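Amidohydrolase (Thermotoga maritima, PDB 3OOQ) belongs to the amidohydrolase family of TIM-barrel hydrolases and may act as an allantoinase, an assignment that remains tentative. Local coordinates at residues Val14-Ile17 with Pro21-Gly24; Glu46-Thr51 with Arg377-Gly382; Asp348-Gly351 with Lys357-Asp360. All coordinates share one frame; numbering follows the deposited sequence.

Contact 1. Residues Val14-Ile17 with Pro21-Gly24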
loop_
_atom_site.group_PDB
_atom_site.type_symbol
_atom_site.label_atom_id
_atom_site.label_comp_id
_atom_site.label_asym_id
_atom_site.label_seq_id
_atom_site.Cartn_x
_atom_site.Cartn_y
_atom_site.Cartn_z
ATOM N N VAL F 14 -28.375 -57.523 -1.759
ATOM C CA VAL F 14 -27.098 -57.158 -2.368
ATOM C C VAL F 14 -27.353 -56.309 -3.607
ATOM O O VAL F 14 -28.144 -56.695 -4.480
ATOM C CB VAL F 14 -26.230 -58.421 -2.746
ATOM C CG1 VAL F 14 -24.869 -58.003 -3.342
ATOM C CG2 VAL F 14 -26.010 -59.318 -1.529
ATOM N N PHE F 15 -26.679 -55.161 -3.670
ATOM C CA PHE F 15 -26.724 -54.266 -4.814
ATOM C C PHE F 15 -25.377 -54.273 -5.547
ATOM O O PHE F 15 -24.498 -53.457 -5.234
ATOM C CB PHE F 15 -27.070 -52.840 -4.347
ATOM C CG PHE F 15 -28.546 -52.591 -4.189
ATOM C CD1 PHE F 15 -29.249 -53.103 -3.099
ATOM C CD2 PHE F 15 -29.232 -51.825 -5.119
ATOM C CE1 PHE F 15 -30.622 -52.875 -2.946
ATOM C CE2 PHE F 15 -30.611 -51.587 -4.977
ATOM C CZ PHE F 15 -31.301 -52.121 -3.881
ATOM N N PRO F 16 -25.202 -55.185 -6.531
ATOM C CA PRO F 16 -23.943 -55.209 -7.288
ATOM C C PRO F 16 -23.701 -53.941 -8.120
ATOM O O PRO F 16 -22.546 -53.663 -8.473
ATOM C CB PRO F 16 -24.112 -56.406 -8.238
ATOM C CG PRO F 16 -25.242 -57.192 -7.716
ATOM C CD PRO F 16 -26.139 -56.230 -6.997
ATOM N N ILE F 17 -24.792 -53.228 -8.436
ATOM C CA ILE F 17 -24.829 -51.990 -9.231
ATOM C C ILE F 17 -24.796 -52.251 -10.715
ATOM O O ILE F 17 -25.567 -51.665 -11.455
ATOM C CB ILE F 17 -23.708 -50.933 -8.871
ATOM C CG1 ILE F 17 -23.858 -50.405 -7.442
ATOM C CG2 ILE F 17 -23.703 -49.779 -9.893
ATOM C CD1 ILE F 17 -25.255 -49.931 -7.067
ATOM N N PRO F 21 -30.344 -55.872 -8.080
ATOM C CA PRO F 21 -30.211 -56.361 -6.712
ATOM C C PRO F 21 -30.903 -57.707 -6.490
ATOM O O PRO F 21 -31.788 -58.089 -7.262
ATOM C CB PRO F 21 -30.871 -55.256 -5.861
ATOM C CG PRO F 21 -31.747 -54.490 -6.814
ATOM C CD PRO F 21 -31.129 -54.620 -8.163
ATOM N N PHE F 22 -30.496 -58.423 -5.454
ATOM C CA PHE F 22 -31.075 -59.728 -5.134
ATOM C C PHE F 22 -30.778 -59.975 -3.675
ATOM O O PHE F 22 -29.844 -59.379 -3.123
ATOM C CB PHE F 22 -30.430 -60.842 -5.971
ATOM C CG PHE F 22 -28.940 -60.951 -5.778
ATOM C CD1 PHE F 22 -28.075 -60.085 -6.440
ATOM C CD2 PHE F 22 -28.409 -61.894 -4.907
ATOM C CE1 PHE F 22 -26.697 -60.164 -6.239
ATOM C CE2 PHE F 22 -27.038 -61.996 -4.701
ATOM C CZ PHE F 22 -26.175 -61.139 -5.367
ATOM N N LYS F 23 -31.571 -60.847 -3.058
ATOM C CA LYS F 23 -31.293 -61.341 -1.728
ATOM C C LYS F 23 -30.246 -62.442 -1.843
ATOM O O LYS F 23 -30.411 -63.387 -2.615
ATOM C CB LYS F 23 -32.586 -61.868 -1.091
ATOM C CG LYS F 23 -32.640 -61.721 0.427
ATOM C CD LYS F 23 -34.081 -61.566 0.951
ATOM C CE LYS F 23 -34.629 -60.138 0.784
ATOM N NZ LYS F 23 -35.968 -59.965 1.450
ATOM N N GLY F 24 -29.146 -62.316 -1.107
ATOM C CA GLY F 24 -28.065 -63.276 -1.266
ATOM C C GLY F 24 -26.799 -62.944 -0.521
ATOM O O GLY F 24 -26.801 -62.143 0.415
#
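Pro21 presses its ring onto Phe15, with CB over the middle of the aromatic face. Pro21 CB lies 3.6 Å from the centroid of the Phe15 ring, only 4° off the ring normal, so this is a CH-pi contact. Pro21 CG reaches farther out over the same ring and comes within 3.6 Å of Phe15 CE2. The phenyl group gets there because its CG stands anti to the carbonyl carbon (chi1 -84°), which swings the ring back under the proline. The Phe22 ring offers a second flat surface. Val14 CB sits over one face of it, displaced from the centre, and approaches Phe22 CZ at 3.8 Å. The two side chains run side by side on one face of the sheet. Pro16 comes to the edge of the same ring instead, where its CG lies 3.6 Å from Phe22 CE1. Between these bumps the backbones pair. Val14 and Phe22 form an antiparallel hydrogen-bonded pair, with Val14 N donating to Phe22 O at 2.7 Å and Phe22 N returning a bond to Val14 O at 3.1 Å. The pair closes the turn that follows strand 12-14, where the chain passes from the larger sheet to the four-stranded sheet holding strand 24-29. Val14 O also receives a CA-H...O contact from Pro21 CA at 3.1 Å. The far branch of the valine, CG2, rests on the backbone of Gly24, 3.5 Å from its O. Phe15 also stacks with Phe56, meets His367 at a steep angle and touches Leu333 of helix 329-334. With an alanine in place of Phe15, Pro21 would probably lose the flat surface under its CB, and a gap would be likely beside Phe56 and Leu333.

Contact 2. Residues Glu46-Thr51 with Arg377-Gly382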
loop_
_atom_site.group_PDB
_atom_site.type_symbol
_atom_site.label_atom_id
_atom_site.label_comp_id
_atom_site.label_asym_id
_atom_site.label_seq_id
_atom_site.Cartn_x
_atom_site.Cartn_y
_atom_site.Cartn_z
ATOM N N GLU F 46 -15.616 -66.724 8.309
ATOM C CA GLU F 46 -16.405 -66.124 9.387
ATOM C C GLU F 46 -17.701 -65.648 8.755
ATOM O O GLU F 46 -17.687 -65.011 7.707
ATOM C CB GLU F 46 -15.671 -64.942 10.030
ATOM C CG GLU F 46 -16.392 -64.318 11.232
ATOM C CD GLU F 46 -16.118 -62.820 11.400
ATOM O OE1 GLU F 46 -14.966 -62.368 11.160
ATOM O OE2 GLU F 46 -17.066 -62.091 11.784
ATOM N N ILE F 47 -18.830 -65.966 9.367
ATOM C CA ILE F 47 -20.074 -65.545 8.757
ATOM C C ILE F 47 -20.614 -64.280 9.424
ATOM O O ILE F 47 -20.597 -64.143 10.642
ATOM C CB ILE F 47 -21.127 -66.709 8.613
ATOM C CG1 ILE F 47 -22.246 -66.612 9.645
ATOM C CG2 ILE F 47 -20.462 -68.092 8.549
ATOM C CD1 ILE F 47 -23.451 -65.819 9.113
ATOM N N VAL F 48 -21.041 -63.342 8.587
ATOM C CA VAL F 48 -21.688 -62.131 9.039
ATOM C C VAL F 48 -23.102 -62.144 8.493
ATOM O O VAL F 48 -23.321 -62.085 7.286
ATOM C CB VAL F 48 -20.945 -60.878 8.550
ATOM C CG1 VAL F 48 -21.629 -59.616 9.055
ATOM C CG2 VAL F 48 -19.483 -60.930 8.998
ATOM N N ASP F 49 -24.062 -62.222 9.399
ATOM C CA ASP F 49 -25.459 -62.275 9.023
ATOM C C ASP F 49 -25.970 -60.866 8.764
ATOM O O ASP F 49 -25.912 -60.008 9.649
ATOM C CB ASP F 49 -26.270 -62.983 10.118
ATOM C CG ASP F 49 -27.772 -62.811 9.950
ATOM O OD1 ASP F 49 -28.284 -63.007 8.835
ATOM O OD2 ASP F 49 -28.444 -62.487 10.956
ATOM N N LEU F 50 -26.478 -60.631 7.560
ATOM C CA LEU F 50 -26.970 -59.311 7.192
ATOM C C LEU F 50 -28.439 -59.334 6.812
ATOM O O LEU F 50 -28.899 -58.501 6.005
ATOM C CB LEU F 50 -26.133 -58.694 6.051
ATOM C CG LEU F 50 -24.629 -58.461 6.267
ATOM C CD1 LEU F 50 -23.998 -57.909 4.994
ATOM C CD2 LEU F 50 -24.354 -57.545 7.451
ATOM N N THR F 51 -29.171 -60.291 7.381
ATOM C CA THR F 51 -30.630 -60.345 7.229
ATOM C C THR F 51 -31.252 -58.982 7.552
ATOM O O THR F 51 -30.997 -58.418 8.620
ATOM C CB THR F 51 -31.250 -61.415 8.169
ATOM O OG1 THR F 51 -30.675 -62.691 7.868
ATOM C CG2 THR F 51 -32.779 -61.482 7.997
ATOM N N ARG F 377 -21.681 -50.490 8.870
ATOM C CA ARG F 377 -20.291 -50.949 8.782
ATOM C C ARG F 377 -19.718 -50.630 7.433
ATOM O O ARG F 377 -20.457 -50.589 6.455
ATOM C CB ARG F 377 -20.191 -52.470 8.952
ATOM C CG ARG F 377 -20.411 -52.983 10.353
ATOM C CD ARG F 377 -20.013 -54.427 10.405
ATOM N NE ARG F 377 -20.500 -55.113 11.602
ATOM C CZ ARG F 377 -20.278 -56.396 11.857
ATOM N NH1 ARG F 377 -19.584 -57.132 11.000
ATOM N NH2 ARG F 377 -20.754 -56.942 12.973
ATOM N N VAL F 378 -18.400 -50.454 7.377
ATOM C CA VAL F 378 -17.691 -50.239 6.112
ATOM C C VAL F 378 -16.428 -51.078 6.126
ATOM O O VAL F 378 -15.683 -51.072 7.115
ATOM C CB VAL F 378 -17.295 -48.747 5.878
ATOM C CG1 VAL F 378 -16.596 -48.564 4.493
ATOM C CG2 VAL F 378 -18.516 -47.836 5.976
ATOM N N TYR F 379 -16.215 -51.805 5.031
ATOM C CA TYR F 379 -15.001 -52.559 4.812
ATOM C C TYR F 379 -14.326 -51.937 3.614
ATOM O O TYR F 379 -15.002 -51.480 2.691
ATOM C CB TYR F 379 -15.321 -54.027 4.502
ATOM C CG TYR F 379 -16.006 -54.773 5.641
ATOM C CD1 TYR F 379 -17.382 -54.638 5.865
ATOM C CD2 TYR F 379 -15.284 -55.618 6.485
ATOM C CE1 TYR F 379 -18.019 -55.317 6.905
ATOM C CE2 TYR F 379 -15.917 -56.314 7.536
ATOM C CZ TYR F 379 -17.283 -56.155 7.726
ATOM O OH TYR F 379 -17.921 -56.826 8.733
ATOM N N ILE F 380 -12.999 -51.899 3.651
ATOM C CA ILE F 380 -12.176 -51.458 2.523
ATOM C C ILE F 380 -11.084 -52.513 2.394
ATOM O O ILE F 380 -10.440 -52.853 3.386
ATOM C CB ILE F 380 -11.561 -50.054 2.776
ATOM C CG1 ILE F 380 -12.667 -48.984 2.736
ATOM C CG2 ILE F 380 -10.456 -49.745 1.749
ATOM C CD1 ILE F 380 -12.204 -47.541 2.972
ATOM N N ASP F 381 -10.895 -53.060 1.198
ATOM C CA ASP F 381 -9.993 -54.220 1.024
ATOM C C ASP F 381 -10.305 -55.335 2.037
ATOM O O ASP F 381 -9.400 -55.987 2.570
ATOM C CB ASP F 381 -8.522 -53.793 1.145
ATOM C CG ASP F 381 -8.141 -52.735 0.140
ATOM O OD1 ASP F 381 -8.655 -52.748 -1.006
ATOM O OD2 ASP F 381 -7.305 -51.887 0.486
ATOM N N GLY F 382 -11.593 -55.533 2.298
ATOM C CA GLY F 382 -12.066 -56.611 3.154
ATOM C C GLY F 382 -11.766 -56.428 4.634
ATOM O O GLY F 382 -11.906 -57.368 5.409
#
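Arg377 reaches toward strand 46-49 and meets Val48 there. The arginine chain is extended from CG to NE (chi3 -165°), which carries the guanidinium across to the valine. Arg377 NH1 stops 3.8 Å from Val48 CG1, an approach oblique to the guanidinium plane. No hydrogen bond joins the two segments, and the contact is small, with 79 Å² buried in all. The same NH1 donates to Tyr379 OH, two residues on along its own strand, at 2.8 Å. The hydroxyl lies close to the guanidinium plane, 8° out of it, so this bond restrains how the group can turn. Glu46 OE2 is 5.6 Å from Arg377 NH1, too far for a salt bridge, though the opposite charges may still attract. Strand 46-49 is an outermost strand of the four-stranded mixed sheet within this chain. Strand 375-380 belongs to the larger branched sheet, so the contact spans two sheets of the small beta-rich region beside the barrel. Tyr379 follows, and its OH also comes near the other branch of the valine, 4.4 Å from Val48 CG2. Its ring meets Phe9 of strand 7-10 edge-to-face, and Phe9 in turn touches Val48. Past Ile380 the strand ends, and Asp381 forms salt bridges with Lys133 and Arg135.

Contact 3. Residues Asp348-Gly351 with Lys357-Asp360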
loop_
_atom_site.group_PDB
_atom_site.type_symbol
_atom_site.label_atom_id
_atom_site.label_comp_id
_atom_site.label_asym_id
_atom_site.label_seq_id
_atom_site.Cartn_x
_atom_site.Cartn_y
_atom_site.Cartn_z
ATOM N N ASP F 348 -11.945 -52.011 -12.995
ATOM C CA ASP F 348 -11.512 -53.386 -12.730
ATOM C C ASP F 348 -11.321 -53.610 -11.225
ATOM O O ASP F 348 -11.212 -54.750 -10.775
ATOM C CB ASP F 348 -10.209 -53.710 -13.482
ATOM C CG ASP F 348 -9.079 -52.734 -13.131
ATOM O OD1 ASP F 348 -7.935 -53.168 -12.934
ATOM O OD2 ASP F 348 -9.343 -51.521 -13.025
ATOM N N ARG F 349 -11.297 -52.525 -10.451
ATOM C CA ARG F 349 -10.957 -52.603 -9.029
ATOM C C ARG F 349 -12.071 -52.209 -8.060
ATOM O O ARG F 349 -12.285 -52.884 -7.043
ATOM C CB ARG F 349 -9.700 -51.782 -8.747
ATOM C CG ARG F 349 -8.430 -52.494 -9.202
ATOM C CD ARG F 349 -7.222 -51.733 -8.736
ATOM N NE ARG F 349 -7.113 -51.749 -7.277
ATOM C CZ ARG F 349 -6.082 -51.249 -6.605
ATOM N NH1 ARG F 349 -5.063 -50.701 -7.262
ATOM N NH2 ARG F 349 -6.068 -51.306 -5.276
ATOM N N ILE F 350 -12.773 -51.127 -8.371
ATOM C CA ILE F 350 -13.738 -50.548 -7.441
ATOM C C ILE F 350 -15.040 -50.168 -8.133
ATOM O O ILE F 350 -15.124 -50.193 -9.355
ATOM C CB ILE F 350 -13.170 -49.275 -6.749
ATOM C CG1 ILE F 350 -12.725 -48.260 -7.811
ATOM C CG2 ILE F 350 -12.020 -49.626 -5.816
ATOM C CD1 ILE F 350 -12.263 -46.915 -7.238
ATOM N N GLY F 351 -16.045 -49.825 -7.333
ATOM C CA GLY F 351 -17.315 -49.311 -7.840
ATOM C C GLY F 351 -18.404 -50.316 -8.214
ATOM O O GLY F 351 -19.411 -49.920 -8.807
ATOM N N LYS F 357 -13.191 -57.825 -7.855
ATOM C CA LYS F 357 -13.046 -56.408 -7.438
ATOM C C LYS F 357 -12.568 -56.325 -5.981
ATOM O O LYS F 357 -12.727 -57.282 -5.212
ATOM C CB LYS F 357 -14.363 -55.623 -7.584
ATOM C CG LYS F 357 -14.996 -55.456 -8.996
ATOM C CD LYS F 357 -14.169 -55.995 -10.156
ATOM C CE LYS F 357 -14.642 -55.417 -11.470
ATOM N NZ LYS F 357 -14.764 -56.480 -12.532
ATOM N N ASP F 358 -11.981 -55.191 -5.613
ATOM C CA ASP F 358 -11.662 -54.885 -4.219
ATOM C C ASP F 358 -12.914 -54.966 -3.324
ATOM O O ASP F 358 -13.987 -54.494 -3.703
ATOM C CB ASP F 358 -11.053 -53.476 -4.101
ATOM C CG ASP F 358 -9.679 -53.341 -4.789
ATOM O OD1 ASP F 358 -9.154 -54.332 -5.342
ATOM O OD2 ASP F 358 -9.112 -52.219 -4.759
ATOM N N ALA F 359 -12.758 -55.536 -2.125
ATOM C CA ALA F 359 -13.882 -55.717 -1.206
ATOM C C ALA F 359 -14.117 -54.446 -0.392
ATOM O O ALA F 359 -13.889 -54.389 0.832
ATOM C CB ALA F 359 -13.661 -56.911 -0.318
ATOM N N ASP F 360 -14.549 -53.415 -1.109
ATOM C CA ASP F 360 -14.934 -52.153 -0.495
ATOM C C ASP F 360 -16.441 -52.201 -0.443
ATOM O O ASP F 360 -17.113 -52.059 -1.475
ATOM C CB ASP F 360 -14.432 -50.978 -1.335
ATOM C CG ASP F 360 -12.918 -50.995 -1.519
ATOM O OD1 ASP F 360 -12.221 -51.812 -0.860
ATOM O OD2 ASP F 360 -12.425 -50.177 -2.335
#
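Arg349 and Asp358 form a salt bridge in which two nitrogens grip one oxygen. Arg349 NE and Arg349 NH2 both donate to Asp358 OD2, each at 3.2 Å. The guanidinium approaches side-on, and the oxygen lies near its plane. NH2 uses the syn lone pair of OD2, while NE comes in on the syn side but 26° out of the carboxylate plane. The guanidinium and carboxylate planes stand 67° apart. A bend at chi3 (66°) turns the arginine tip back to the aspartate. Asp358 OD2 has a further partner in Lys133 NZ, so two positive side chains share this acceptor. The main chain adds another bond, from Asp358 N to Arg349 O at 2.7 Å. Asp358 thus meets Arg349 through both its backbone and its carboxylate. Ile350 lays CG2 against Asp360 OD2 at 3.5 Å, a contact without a hydrogen bond. That carboxylate is satisfied by others: OD2 pairs with Lys133 NZ and OD1 accepts from Asp381 N. Lys357 passes its aliphatic part over the backbone of 348-351, with Lys357 CD 3.3 Å from Asp348 O. Its ammonium group goes to Glu354, and NZ also bonds a glycerol that probably came from the crystallisation liquor. Both segments lie in the loop from helix 338-343 to strand 361-364, at the entry to the larger sheet. With Lys133 bridging the two carboxylates and Arg349 joining at Asp358, the negative charge of the buried acids is probably well balanced, which is consistent with both staying ionised.

Contact 1 and contact 2 are largely buried, while contact 3 is only partly so and lies nearest the centre of the chain. Contact 1 is apolar packing around a backbone pair, and contact 3 is dominated by charge. Contact 2 has no bond across its segments and joins residues far apart in sequence, whereas the other two close short loops. The turn after strand 375-380 links contacts 2 and 3: Gly382 N lies 3.0 Å from Ala359 O, a probable hydrogen bond. Lys133 pairs with acids of both. Contact 1 touches neither, although Ile353, which meets Val14, lies in the loop closed by contact 3.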